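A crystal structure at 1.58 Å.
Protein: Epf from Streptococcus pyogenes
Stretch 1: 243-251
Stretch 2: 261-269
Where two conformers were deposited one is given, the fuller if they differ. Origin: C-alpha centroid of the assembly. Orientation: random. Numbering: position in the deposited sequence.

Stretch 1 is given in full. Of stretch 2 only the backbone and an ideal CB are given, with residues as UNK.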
# COMPACT_ATOMS: atom_id res chain seq x y z
N THR A 243 -10.45 -4.80 9.84
CA THR A 243 -11.78 -5.40 9.76
C THR A 243 -11.88 -6.24 8.49
O THR A 243 -12.76 -7.12 8.42
CB THR A 243 -12.90 -4.36 9.87
OG1 THR A 243 -12.84 -3.47 8.75
CG2 THR A 243 -12.88 -3.60 11.21
N ASN A 244 -10.99 -6.03 7.50
CA ASN A 244 -10.99 -6.89 6.31
C ASN A 244 -9.92 -7.94 6.52
O ASN A 244 -8.73 -7.63 6.39
CB ASN A 244 -10.74 -6.11 5.00
CG ASN A 244 -10.70 -7.02 3.79
OD1 ASN A 244 -11.22 -8.14 3.82
ND2 ASN A 244 -10.13 -6.57 2.67
N PHE A 245 -10.32 -9.18 6.82
CA PHE A 245 -9.34 -10.23 7.10
C PHE A 245 -8.87 -10.95 5.85
O PHE A 245 -8.13 -11.92 5.95
CB PHE A 245 -9.88 -11.21 8.15
CG PHE A 245 -10.16 -10.49 9.46
CD1 PHE A 245 -9.17 -9.73 10.07
CD2 PHE A 245 -11.41 -10.57 10.05
CE1 PHE A 245 -9.43 -9.06 11.28
CE2 PHE A 245 -11.66 -9.91 11.27
CZ PHE A 245 -10.67 -9.16 11.87
N GLU A 246 -9.24 -10.41 4.66
CA GLU A 246 -8.81 -10.93 3.36
C GLU A 246 -7.32 -11.26 3.34
O GLU A 246 -6.49 -10.43 3.74
CB GLU A 246 -9.11 -9.87 2.31
CG GLU A 246 -8.80 -10.26 0.89
CD GLU A 246 -9.20 -9.23 -0.15
OE1 GLU A 246 -9.74 -8.16 0.21
OE2 GLU A 246 -8.91 -9.48 -1.34
N GLY A 247 -7.00 -12.44 2.82
CA GLY A 247 -5.61 -12.84 2.65
C GLY A 247 -5.02 -13.63 3.80
O GLY A 247 -3.93 -14.17 3.67
N ASP A 248 -5.71 -13.67 4.95
CA ASP A 248 -5.19 -14.46 6.07
C ASP A 248 -5.45 -15.93 5.82
O ASP A 248 -6.56 -16.33 5.44
CB ASP A 248 -5.87 -14.02 7.38
CG ASP A 248 -5.42 -12.68 7.91
OD1 ASP A 248 -4.80 -11.91 7.14
OD2 ASP A 248 -5.69 -12.39 9.09
N GLU A 249 -4.41 -16.74 6.01
CA GLU A 249 -4.46 -18.19 5.84
C GLU A 249 -4.60 -18.83 7.21
O GLU A 249 -3.67 -18.73 8.02
CB GLU A 249 -3.19 -18.68 5.13
CG GLU A 249 -3.15 -20.19 4.97
CD GLU A 249 -1.80 -20.75 4.60
OE1 GLU A 249 -0.91 -20.81 5.49
OE2 GLU A 249 -1.62 -21.11 3.41
N ILE A 250 -5.75 -19.46 7.48
CA ILE A 250 -6.00 -20.10 8.77
C ILE A 250 -5.67 -21.60 8.69
O ILE A 250 -6.27 -22.29 7.87
CB ILE A 250 -7.47 -19.91 9.23
CG1 ILE A 250 -7.86 -18.41 9.30
CG2 ILE A 250 -7.70 -20.62 10.58
CD1 ILE A 250 -9.36 -18.19 9.39
N SER A 251 -4.77 -22.09 9.56
CA SER A 251 -4.46 -23.52 9.64
C SER A 251 -5.00 -24.05 10.96
O SER A 251 -4.75 -23.43 12.01
CB SER A 251 -2.96 -23.76 9.54
OG SER A 251 -2.52 -23.38 8.24
N UNK A 261 -7.27 -28.80 8.49
CA UNK A 261 -7.74 -28.03 7.34
C UNK A 261 -7.06 -26.70 7.31
O UNK A 261 -6.64 -26.20 8.34
CB UNK A 261 -9.26 -27.85 7.37
N UNK A 262 -6.97 -26.11 6.10
CA UNK A 262 -6.43 -24.78 5.85
C UNK A 262 -7.47 -24.03 5.03
O UNK A 262 -8.05 -24.62 4.10
CB UNK A 262 -5.08 -24.84 5.13
N UNK A 263 -7.73 -22.76 5.38
CA UNK A 263 -8.66 -21.92 4.60
C UNK A 263 -8.03 -20.55 4.43
O UNK A 263 -7.32 -20.09 5.33
CB UNK A 263 -10.03 -21.81 5.28
N UNK A 264 -8.31 -19.88 3.30
CA UNK A 264 -7.86 -18.51 3.09
C UNK A 264 -9.10 -17.62 3.18
O UNK A 264 -10.11 -17.89 2.50
CB UNK A 264 -7.14 -18.35 1.75
N UNK A 265 -9.04 -16.56 4.01
CA UNK A 265 -10.15 -15.64 4.19
C UNK A 265 -10.31 -14.76 2.93
O UNK A 265 -9.31 -14.27 2.38
CB UNK A 265 -9.93 -14.78 5.43
N UNK A 266 -11.57 -14.59 2.48
CA UNK A 266 -11.86 -13.82 1.28
C UNK A 266 -12.21 -12.37 1.65
O UNK A 266 -12.29 -12.01 2.84
CB UNK A 266 -13.00 -14.47 0.49
N UNK A 267 -12.44 -11.54 0.62
CA UNK A 267 -12.69 -10.10 0.81
C UNK A 267 -13.89 -9.85 1.70
O UNK A 267 -15.01 -10.27 1.38
CB UNK A 267 -12.90 -9.41 -0.54
N UNK A 268 -13.66 -9.11 2.80
CA UNK A 268 -14.67 -8.71 3.79
C UNK A 268 -15.50 -9.91 4.34
O UNK A 268 -16.68 -9.75 4.67
CB UNK A 268 -15.61 -7.68 3.16
N UNK A 269 -14.87 -11.08 4.41
CA UNK A 269 -15.55 -12.28 4.93
C UNK A 269 -15.90 -12.04 6.37
O UNK A 269 -15.05 -11.65 7.18
CB UNK A 269 -14.68 -13.53 4.79

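Positions 261-264 form a strand antiparallel to 248-251. Successive side chains go to opposite faces: 262 and 264 to that of Glu-249 and Ser-251, 263 to that of Ile-250.

Position 261 has extended backbone angles, and its CB has nothing of stretch 1 within 5.5 Å. Many residues would suit. It is Gln-261. The CB points sideways and the end of the side chain leads away; NE2 is hydrogen-bonded elsewhere in the structure.

Position 262 pairs with Ser-251, on the same face as Glu-249. Its ideal CB is 4.3 Å from Ser-251 OG. A small polar or beta-branched residue would suit this strand site, and a longer polar or basic one is also possible. It is Thr-262. Its CG2 packs 3.6 Å from Glu-249 CG. Thr-262 OG1 lies 3.7 Å from Ser-251 OG, a contact only. Thr-262 CA also makes a CA-H...O contact of 3.2 Å with Ile-250 O.

Position 263 is the hydrogen-bonded partner of Ile-250. Its N gives a bond of 2.9 Å to Ile-250 O, and its O takes one of 2.7 Å from Ile-250 N. The CB points to the face of the Ile-250 side chain, so an apolar residue is favoured: Val, Ile, Leu or an aromatic. It is Val-263, chi1 m. Its CG2 comes 3.9 Å from Ile-250 CB.

Position 264 returns to the face of Glu-249, its non-hydrogen-bonded partner. The ideal CB is 4.2 Å from Asp-248 O. Thr, Ser, Val, or a long basic residue able to reach toward the Glu-249 carboxylate, would all be reasonable. It is Thr-264. Its OG1 is 4.3 Å from Glu-249 CB and is hydrogen-bonded elsewhere.

Position 265 points its CB toward stretch 1. Its N bonds to Asp-248 O at 2.9 Å, and its O accepts from Gly-247 N at 3.0 Å. The ideal CB is only 3.4 Å from Phe-245 O, and Ile-250 CD1 offers an apolar surface nearby. A compact aliphatic residue fits best; Val, Ile or Ala are candidates. It is Val-265, chi1 t. CG1 packs 3.8 Å from Phe-245 CB, and CG2 lies 3.7 Å from Ile-250 CD1.

Position 266 points away and begins a type II turn ending at 269. Polar residues suit it. It is Thr-266, whose N donates a hydrogen bond to the side chain of position 269.

Position 267 has its ideal CB 3.5 Å from Glu-246 OE1. A basic residue is an obvious candidate, though a polar one would also do. It is Lys-267, fully extended. Its CG lies 3.4 Å from Glu-246 OE1, while NZ reaches a partner elsewhere.

Position 268 has positive phi (53°), which favours Gly, Asn or Asp. Its N donates to Asn-244 OD1 at 2.8 Å. It is Asp-268, with OD1 3.6 Å from Asn-244 CB.

Position 269 has no CB neighbour in stretch 1, so choice is wide. It is Gln-269, whose OE1 accepts from Thr-266 N at 3.1 Å. A water bonded to its O (2.8 Å) also bridges Thr-243 O and Phe-245 N.

Stretch 2 (261-269) QTVTVTKDQ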
# COMPACT_ATOMS: atom_id res chain seq x y z
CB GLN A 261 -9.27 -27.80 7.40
CG GLN A 261 -10.18 -29.05 7.42
CD GLN A 261 -10.18 -29.78 6.09
OE1 GLN A 261 -10.00 -29.18 5.02
NE2 GLN A 261 -10.34 -31.10 6.13
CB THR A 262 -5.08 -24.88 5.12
OG1 THR A 262 -4.18 -25.70 5.88
CG2 THR A 262 -4.45 -23.54 4.90
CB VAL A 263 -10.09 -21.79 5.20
CG1 VAL A 263 -10.83 -23.13 5.22
CG2 VAL A 263 -10.08 -21.15 6.58
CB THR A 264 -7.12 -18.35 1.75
OG1 THR A 264 -5.92 -19.12 1.79
CG2 THR A 264 -6.76 -16.89 1.47
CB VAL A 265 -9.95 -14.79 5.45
CG1 VAL A 265 -11.10 -13.81 5.64
CG2 VAL A 265 -9.78 -15.68 6.68
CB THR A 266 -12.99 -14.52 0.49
OG1 THR A 266 -14.11 -14.67 1.37
CG2 THR A 266 -12.56 -15.89 -0.04
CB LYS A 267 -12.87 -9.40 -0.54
CG LYS A 267 -13.04 -7.89 -0.40
CD LYS A 267 -13.14 -7.20 -1.74
CE LYS A 267 -13.27 -5.71 -1.52
NZ LYS A 267 -13.29 -4.94 -2.80
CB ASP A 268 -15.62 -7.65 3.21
CG ASP A 268 -14.96 -6.32 3.00
OD1 ASP A 268 -14.20 -5.89 3.90
OD2 ASP A 268 -15.20 -5.71 1.94
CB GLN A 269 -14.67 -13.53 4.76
CG GLN A 269 -15.46 -14.82 5.01
CD GLN A 269 -14.67 -16.09 4.81
OE1 GLN A 269 -13.55 -16.10 4.27
NE2 GLN A 269 -15.29 -17.21 5.21
O HOH W 1 -13.18 -9.58 6.88
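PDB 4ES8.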